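Local coordinates for protein acetylornithine aminotransferase (PDB 2EH6) that catalyses the pyridoxal-phosphate-dependent exchange of an amino group between N2-acetylornithine and 2-oxoglutarate, a step of arginine biosynthesis, as a homodimer, at residues A[81-86]-A[251-256]; A[103-108]-A[260-265]. All coordinates share one frame; numbering follows the deposited sequence.

Interaction 1: A[81-86]-A[251-256]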
ATOM      1  N   LYS A  81      11.155  14.705  15.014  1.00 34.76           N
ATOM      2  CA  LYS A  81      11.367  16.005  15.649  1.00 35.98           C
ATOM      3  C   LYS A  81      10.089  16.564  16.271  1.00 35.37           C
ATOM      4  O   LYS A  81      10.138  17.261  17.284  1.00 34.03           O
ATOM      5  CB  LYS A  81      11.913  17.008  14.627  1.00 39.20           C
ATOM      6  CG  LYS A  81      12.129  18.401  15.192  1.00 44.65           C
ATOM      7  CD  LYS A  81      12.557  19.395  14.119  1.00 47.50           C
ATOM      8  CE  LYS A  81      11.459  19.625  13.089  1.00 50.54           C
ATOM      9  NZ  LYS A  81      11.855  20.663  12.095  1.00 53.48           N
ATOM     10  N   HIS A  82       8.945  16.264  15.667  1.00 34.24           N
ATOM     11  CA  HIS A  82       7.674  16.757  16.184  1.00 35.83           C
ATOM     12  C   HIS A  82       6.993  15.789  17.141  1.00 33.45           C
ATOM     13  O   HIS A  82       5.979  16.130  17.745  1.00 35.15           O
ATOM     14  CB  HIS A  82       6.712  17.077  15.039  1.00 41.02           C
ATOM     15  CG  HIS A  82       7.005  18.368  14.341  1.00 45.74           C
ATOM     16  ND1 HIS A  82       8.126  18.558  13.561  1.00 49.03           N
ATOM     17  CD2 HIS A  82       6.309  19.528  14.291  1.00 46.25           C
ATOM     18  CE1 HIS A  82       8.106  19.779  13.058  1.00 49.84           C
ATOM     19  NE2 HIS A  82       7.013  20.388  13.484  1.00 50.42           N
ATOM     20  N   PHE A  83       7.538  14.584  17.276  1.00 32.37           N
ATOM     21  CA  PHE A  83       6.958  13.586  18.170  1.00 32.23           C
ATOM     22  C   PHE A  83       7.265  13.986  19.622  1.00 34.02           C
ATOM     23  O   PHE A  83       8.238  14.698  19.879  1.00 32.20           O
ATOM     24  CB  PHE A  83       7.533  12.201  17.850  1.00 31.50           C
ATOM     25  CG  PHE A  83       6.701  11.057  18.376  1.00 30.52           C
ATOM     26  CD1 PHE A  83       5.346  10.963  18.065  1.00 28.57           C
ATOM     27  CD2 PHE A  83       7.278  10.061  19.156  1.00 28.46           C
ATOM     28  CE1 PHE A  83       4.575   9.895  18.521  1.00 27.10           C
ATOM     29  CE2 PHE A  83       6.519   8.986  19.619  1.00 27.67           C
ATOM     30  CZ  PHE A  83       5.164   8.901  19.302  1.00 28.78           C
ATOM     31  N   TRP A  84       6.440  13.534  20.564  1.00 34.25           N
ATOM     32  CA  TRP A  84       6.630  13.894  21.967  1.00 35.72           C
ATOM     33  C   TRP A  84       7.887  13.322  22.622  1.00 36.63           C
ATOM     34  O   TRP A  84       8.345  13.838  23.638  1.00 38.23           O
ATOM     35  CB  TRP A  84       5.398  13.503  22.797  1.00 35.50           C
ATOM     36  CG  TRP A  84       5.156  12.028  22.902  1.00 35.45           C
ATOM     37  CD1 TRP A  84       4.537  11.230  21.985  1.00 34.14           C
ATOM     38  CD2 TRP A  84       5.550  11.170  23.982  1.00 35.60           C
ATOM     39  NE1 TRP A  84       4.520   9.928  22.425  1.00 32.03           N
ATOM     40  CE2 TRP A  84       5.135   9.862  23.647  1.00 34.54           C
ATOM     41  CE3 TRP A  84       6.215  11.380  25.200  1.00 36.05           C
ATOM     42  CZ2 TRP A  84       5.362   8.761  24.487  1.00 34.61           C
ATOM     43  CZ3 TRP A  84       6.443  10.285  26.037  1.00 35.61           C
ATOM     44  CH2 TRP A  84       6.016   8.992  25.674  1.00 35.92           C
ATOM     45  N   THR A  85       8.443  12.255  22.057  1.00 35.94           N
ATOM     46  CA  THR A  85       9.649  11.661  22.618  1.00 35.59           C
ATOM     47  C   THR A  85      10.509  11.076  21.506  1.00 36.12           C
ATOM     48  O   THR A  85      10.189  11.233  20.328  1.00 36.32           O
ATOM     49  CB  THR A  85       9.303  10.558  23.646  1.00 35.98           C
ATOM     50  OG1 THR A  85      10.504  10.122  24.295  1.00 37.23           O
ATOM     51  CG2 THR A  85       8.635   9.370  22.963  1.00 35.75           C
ATOM     52  N   GLU A  86      11.603  10.418  21.874  1.00 35.51           N
ATOM     53  CA  GLU A  86      12.487   9.819  20.881  1.00 35.86           C
ATOM     54  C   GLU A  86      11.788   8.618  20.259  1.00 34.86           C
ATOM     55  O   GLU A  86      11.149   7.830  20.959  1.00 33.61           O
ATOM     56  CB  GLU A  86      13.799   9.365  21.528  1.00 38.13           C
ATOM     57  CG  GLU A  86      14.550  10.454  22.270  1.00 40.36           C
ATOM     58  CD  GLU A  86      14.750  11.699  21.429  1.00 43.81           C
ATOM     59  OE1 GLU A  86      15.077  11.568  20.227  1.00 44.23           O
ATOM     60  OE2 GLU A  86      14.588  12.813  21.973  1.00 46.14           O
ATOM     61  N   ALA A 251       3.243   5.548   7.089  1.00 22.72           N
ATOM     62  CA  ALA A 251       4.292   5.302   8.064  1.00 22.92           C
ATOM     63  C   ALA A 251       3.758   5.165   9.465  1.00 22.85           C
ATOM     64  O   ALA A 251       2.648   5.607   9.779  1.00 22.71           O
ATOM     65  CB  ALA A 251       5.317   6.435   8.031  1.00 24.79           C
ATOM     66  N   ILE A 252       4.546   4.510  10.307  1.00 24.75           N
ATOM     67  CA  ILE A 252       4.197   4.422  11.706  1.00 22.84           C
ATOM     68  C   ILE A 252       5.419   5.004  12.393  1.00 24.33           C
ATOM     69  O   ILE A 252       6.548   4.864  11.905  1.00 21.08           O
ATOM     70  CB  ILE A 252       3.967   2.978  12.212  1.00 25.05           C
ATOM     71  CG1 ILE A 252       5.209   2.122  11.984  1.00 24.78           C
ATOM     72  CG2 ILE A 252       2.732   2.391  11.554  1.00 24.08           C
ATOM     73  CD1 ILE A 252       5.144   0.782  12.723  1.00 28.34           C
ATOM     74  N   LEU A 253       5.178   5.704  13.490  1.00 22.54           N
ATOM     75  CA  LEU A 253       6.242   6.300  14.275  1.00 25.49           C
ATOM     76  C   LEU A 253       5.998   5.705  15.649  1.00 24.28           C
ATOM     77  O   LEU A 253       4.878   5.755  16.158  1.00 24.94           O
ATOM     78  CB  LEU A 253       6.097   7.827  14.314  1.00 25.18           C
ATOM     79  CG  LEU A 253       7.304   8.641  14.801  1.00 26.57           C
ATOM     80  CD1 LEU A 253       7.022  10.122  14.618  1.00 25.25           C
ATOM     81  CD2 LEU A 253       7.604   8.320  16.259  1.00 26.24           C
ATOM     82  N   ALA A 254       7.036   5.121  16.235  1.00 25.14           N
ATOM     83  CA  ALA A 254       6.913   4.493  17.546  1.00 26.41           C
ATOM     84  C   ALA A 254       8.055   4.922  18.447  1.00 26.43           C
ATOM     85  O   ALA A 254       9.193   5.049  18.001  1.00 27.59           O
ATOM     86  CB  ALA A 254       6.915   2.968  17.398  1.00 24.70           C
ATOM     87  N   ARG A 255       7.758   5.141  19.721  1.00 29.60           N
ATOM     88  CA  ARG A 255       8.816   5.545  20.628  1.00 29.60           C
ATOM     89  C   ARG A 255       9.875   4.443  20.652  1.00 29.78           C
ATOM     90  O   ARG A 255       9.575   3.265  20.418  1.00 27.70           O
ATOM     91  CB  ARG A 255       8.249   5.840  22.026  1.00 31.87           C
ATOM     92  CG  ARG A 255       7.582   4.686  22.737  1.00 31.30           C
ATOM     93  CD  ARG A 255       6.910   5.195  24.019  1.00 33.78           C
ATOM     94  NE  ARG A 255       6.375   4.107  24.828  1.00 33.69           N
ATOM     95  CZ  ARG A 255       7.121   3.231  25.493  1.00 35.46           C
ATOM     96  NH1 ARG A 255       8.447   3.313  25.454  1.00 35.59           N
ATOM     97  NH2 ARG A 255       6.541   2.258  26.182  1.00 37.27           N
ATOM     98  N   GLU A 256      11.118   4.852  20.889  1.00 31.62           N
ATOM     99  CA  GLU A 256      12.287   3.971  20.927  1.00 34.16           C
ATOM    100  C   GLU A 256      12.119   2.555  21.466  1.00 34.91           C
ATOM    101  O   GLU A 256      12.510   1.585  20.814  1.00 34.53           O
ATOM    102  CB  GLU A 256      13.403   4.639  21.732  1.00 35.37           C
ATOM    103  CG  GLU A 256      14.106   5.778  21.044  1.00 38.02           C
ATOM    104  CD  GLU A 256      14.942   5.325  19.869  1.00 38.52           C
ATOM    105  OE1 GLU A 256      15.327   4.138  19.814  1.00 37.90           O
ATOM    106  OE2 GLU A 256      15.229   6.170  19.006  1.00 40.40           O
TER
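At the edge of the mixed seven-stranded sheet spanning strands 87-92 to 154-157, where the loop after helix 70-81 leads into strand 87-92, outermost within this chain, Phe83 packs against Leu253 of strand 250-255. The methyl CD2 of Leu253 lies over one face of the phenyl ring, 3.5 Å from the ring centroid and 16° off its normal, a CH-pi contact displaced toward CD2 of Phe83. CG of Phe83 is anti to its backbone N (chi1 -161°), which carries it toward strand 250-255. CD1 of Trp84 covers the opposite face, so the ring is held between a branched aliphatic side chain and an indole. Both Phe83 and Leu253 also rest on Ile237 of the next strand, a buried place that suits apolar side chains.

The sheet is that of a class-III, PLP-dependent aminotransferase, and strands 87-92 and 250-255 run antiparallel in it. The loop joins the end of strand 250-255 by a backbone bond: Glu256 N donates to Glu86 O at 3.0 Å, with an N-H...O angle of 163°. The same oxygen receives a CA-H...O contact from Arg255 CA at 3.3 Å.

Arg255 serves through its aliphatic part. Its CB meets the methyl CG2 of Thr85 at 3.7 Å, and its CD lies 3.9 Å from CZ2 of Trp84; beyond it the chain leads the guanidinium away from the indole to salt bridges of NE with Asp235 and NH1 with Glu257. Trp84 NE1 is bound by the carbonyl of Pro234. The methylenes Glu86 CB and Glu256 CG touch at 3.6 Å, whereas their carboxylates stay apart.

Interaction 2: A[103-108]-A[260-265]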
ATOM      1  N   ILE A 103      -0.167  -2.712  14.393  1.00 25.95           N
ATOM      2  CA  ILE A 103      -0.745  -3.885  15.047  1.00 25.14           C
ATOM      3  C   ILE A 103       0.313  -4.969  15.208  1.00 26.34           C
ATOM      4  O   ILE A 103       0.417  -5.607  16.259  1.00 26.38           O
ATOM      5  CB  ILE A 103      -1.925  -4.450  14.222  1.00 26.14           C
ATOM      6  CG1 ILE A 103      -3.090  -3.457  14.254  1.00 24.75           C
ATOM      7  CG2 ILE A 103      -2.350  -5.821  14.759  1.00 25.53           C
ATOM      8  CD1 ILE A 103      -4.217  -3.809  13.307  1.00 27.34           C
ATOM      9  N   LYS A 104       1.105  -5.174  14.164  1.00 25.54           N
ATOM     10  CA  LYS A 104       2.160  -6.176  14.203  1.00 25.92           C
ATOM     11  C   LYS A 104       3.230  -5.813  15.227  1.00 26.97           C
ATOM     12  O   LYS A 104       3.653  -6.663  16.020  1.00 27.89           O
ATOM     13  CB  LYS A 104       2.798  -6.336  12.820  1.00 23.54           C
ATOM     14  CG  LYS A 104       1.847  -6.892  11.776  1.00 25.58           C
ATOM     15  CD  LYS A 104       2.531  -7.128  10.432  1.00 25.38           C
ATOM     16  CE  LYS A 104       3.573  -8.231  10.509  1.00 26.92           C
ATOM     17  NZ  LYS A 104       4.232  -8.478   9.192  1.00 26.33           N
ATOM     18  N   LEU A 105       3.656  -4.554  15.220  1.00 27.10           N
ATOM     19  CA  LEU A 105       4.686  -4.089  16.153  1.00 29.01           C
ATOM     20  C   LEU A 105       4.243  -4.237  17.608  1.00 29.36           C
ATOM     21  O   LEU A 105       5.030  -4.636  18.469  1.00 30.75           O
ATOM     22  CB  LEU A 105       5.037  -2.620  15.877  1.00 26.35           C
ATOM     23  CG  LEU A 105       6.076  -1.974  16.805  1.00 26.81           C
ATOM     24  CD1 LEU A 105       7.421  -2.661  16.659  1.00 25.52           C
ATOM     25  CD2 LEU A 105       6.210  -0.500  16.461  1.00 26.48           C
ATOM     26  N   ALA A 106       2.983  -3.911  17.876  1.00 28.91           N
ATOM     27  CA  ALA A 106       2.435  -3.999  19.221  1.00 30.26           C
ATOM     28  C   ALA A 106       2.413  -5.441  19.722  1.00 32.24           C
ATOM     29  O   ALA A 106       2.760  -5.706  20.873  1.00 31.12           O
ATOM     30  CB  ALA A 106       1.035  -3.418  19.248  1.00 28.51           C
ATOM     31  N   ARG A 107       1.993  -6.369  18.864  1.00 31.60           N
ATOM     32  CA  ARG A 107       1.953  -7.775  19.250  1.00 30.77           C
ATOM     33  C   ARG A 107       3.350  -8.327  19.484  1.00 31.78           C
ATOM     34  O   ARG A 107       3.597  -8.984  20.497  1.00 32.43           O
ATOM     35  CB  ARG A 107       1.234  -8.620  18.193  1.00 29.41           C
ATOM     36  CG  ARG A 107      -0.275  -8.586  18.331  1.00 29.57           C
ATOM     37  CD  ARG A 107      -0.968  -9.594  17.439  1.00 28.73           C
ATOM     38  NE  ARG A 107      -2.403  -9.629  17.724  1.00 28.02           N
ATOM     39  CZ  ARG A 107      -3.295 -10.321  17.023  1.00 27.32           C
ATOM     40  NH1 ARG A 107      -2.908 -11.050  15.981  1.00 28.62           N
ATOM     41  NH2 ARG A 107      -4.578 -10.278  17.360  1.00 27.75           N
ATOM     42  N   LYS A 108       4.270  -8.058  18.562  1.00 30.53           N
ATOM     43  CA  LYS A 108       5.628  -8.560  18.720  1.00 31.54           C
ATOM     44  C   LYS A 108       6.309  -7.931  19.933  1.00 33.21           C
ATOM     45  O   LYS A 108       7.110  -8.581  20.613  1.00 31.76           O
ATOM     46  CB  LYS A 108       6.460  -8.304  17.464  1.00 32.21           C
ATOM     47  CG  LYS A 108       7.835  -8.930  17.547  1.00 31.13           C
ATOM     48  CD  LYS A 108       8.503  -9.045  16.200  1.00 32.53           C
ATOM     49  CE  LYS A 108       9.847  -9.733  16.333  1.00 30.74           C
ATOM     50  NZ  LYS A 108      10.754  -8.977  17.252  1.00 31.20           N
ATOM     51  N   GLN A 260      12.021  -1.033  18.981  1.00 34.33           N
ATOM     52  CA  GLN A 260      13.052  -2.059  19.069  1.00 34.20           C
ATOM     53  C   GLN A 260      12.585  -3.407  18.547  1.00 31.90           C
ATOM     54  O   GLN A 260      13.363  -4.143  17.948  1.00 31.63           O
ATOM     55  CB  GLN A 260      13.519  -2.225  20.525  1.00 37.14           C
ATOM     56  CG  GLN A 260      14.139  -0.982  21.150  1.00 40.54           C
ATOM     57  CD  GLN A 260      15.365  -0.495  20.398  1.00 44.84           C
ATOM     58  OE1 GLN A 260      16.347  -1.225  20.249  1.00 47.36           O
ATOM     59  NE2 GLN A 260      15.314   0.750  19.920  1.00 46.35           N
ATOM     60  N   SER A 261      11.315  -3.726  18.773  1.00 32.04           N
ATOM     61  CA  SER A 261      10.751  -5.005  18.355  1.00 33.13           C
ATOM     62  C   SER A 261      10.722  -5.279  16.858  1.00 33.44           C
ATOM     63  O   SER A 261      10.572  -6.425  16.444  1.00 33.52           O
ATOM     64  CB  SER A 261       9.347  -5.172  18.930  1.00 35.89           C
ATOM     65  OG  SER A 261       9.405  -5.352  20.335  1.00 40.92           O
ATOM     66  N   PHE A 262      10.835  -4.244  16.037  1.00 32.63           N
ATOM     67  CA  PHE A 262      10.856  -4.483  14.603  1.00 33.14           C
ATOM     68  C   PHE A 262      12.303  -4.800  14.261  1.00 33.86           C
ATOM     69  O   PHE A 262      13.081  -3.930  13.877  1.00 34.40           O
ATOM     70  CB  PHE A 262      10.352  -3.261  13.834  1.00 32.52           C
ATOM     71  CG  PHE A 262       8.988  -3.454  13.212  1.00 32.51           C
ATOM     72  CD1 PHE A 262       8.154  -4.491  13.625  1.00 32.43           C
ATOM     73  CD2 PHE A 262       8.527  -2.577  12.230  1.00 33.04           C
ATOM     74  CE1 PHE A 262       6.881  -4.653  13.076  1.00 33.56           C
ATOM     75  CE2 PHE A 262       7.255  -2.729  11.674  1.00 32.43           C
ATOM     76  CZ  PHE A 262       6.430  -3.767  12.095  1.00 32.84           C
ATOM     77  N   THR A 263      12.650  -6.071  14.435  1.00 35.08           N
ATOM     78  CA  THR A 263      13.989  -6.573  14.182  1.00 34.69           C
ATOM     79  C   THR A 263      14.147  -6.998  12.726  1.00 36.93           C
ATOM     80  O   THR A 263      13.162  -7.133  11.999  1.00 37.98           O
ATOM     81  CB  THR A 263      14.290  -7.773  15.103  1.00 33.52           C
ATOM     82  OG1 THR A 263      13.266  -8.766  14.949  1.00 32.19           O
ATOM     83  CG2 THR A 263      14.339  -7.325  16.558  1.00 33.01           C
ATOM     84  N   PRO A 264      15.395  -7.217  12.282  1.00 37.54           N
ATOM     85  CA  PRO A 264      15.678  -7.625  10.903  1.00 36.97           C
ATOM     86  C   PRO A 264      14.850  -8.801  10.399  1.00 36.78           C
ATOM     87  O   PRO A 264      14.858  -9.882  10.992  1.00 37.59           O
ATOM     88  CB  PRO A 264      17.171  -7.932  10.942  1.00 35.96           C
ATOM     89  CG  PRO A 264      17.679  -6.915  11.917  1.00 36.64           C
ATOM     90  CD  PRO A 264      16.649  -6.999  13.029  1.00 37.58           C
ATOM     91  N   GLY A 265      14.130  -8.573   9.302  1.00 35.52           N
ATOM     92  CA  GLY A 265      13.312  -9.616   8.710  1.00 32.71           C
ATOM     93  C   GLY A 265      11.907  -9.743   9.267  1.00 32.19           C
ATOM     94  O   GLY A 265      11.085 -10.477   8.716  1.00 33.78           O
TER
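Lys108, on helix 95-112, reaches to loop 260-265 and gives its ammonium to the carbonyl oxygen of Ser261. The NZ to O distance is 2.7 Å, and the donor lies in the carbonyl plane on a lone pair. A weak bond of 3.4 Å runs from the same NZ to Thr263 OG1, and Asp112 supplies a salt bridge as third partner. The chain is extended as far as CE and bends at the last torsion (chi4 -59°), which turns NZ toward Ser261 O. Asp112 also accepts from Ser261 OG, tying loop to helix. An alanine in place of Lys108 would probably leave Ser261 O without its strong side-chain donor and Asp112 without its cationic mate.

Leu105 supplies apolar cover: its CD1 meets Phe262 CD1 at 3.6 Å and Ser261 CB at 3.9 Å, while its CB lies over one face of the phenyl ring. The Lys104 amine turns instead to His267 and to Arg130 O of the second subunit. Phe262 is the centre of an inverse gamma turn, in which Ser261 O takes a weak bond from Thr263 N besides the strong one from Lys108 NZ: a tight backbone reversal docked on a helix at the dimer interface.

Strand 250-255 and the loop 260-265 are joined by the short helix 256-259, so the second segments of the two contacts follow closely in sequence, and the centres of interactions 1 and 2 lie about 15 Å apart. They touch directly through Leu105, whose CD2 is 3.7 Å from Ala254 CB; Ile252 CD1 is also 4.2 Å from Phe262 CE2. Helix 95-112 thus packs on both the strand and the loop beyond the short helix. The side chain of Lys104 is about 10 Å from a bound pyridoxal phosphate, and that of Phe83 about 8 Å from the side chain of Glu213, an inferred cofactor-binding residue. Met4 of the second subunit packs on Ile252, Ala254 and Phe262.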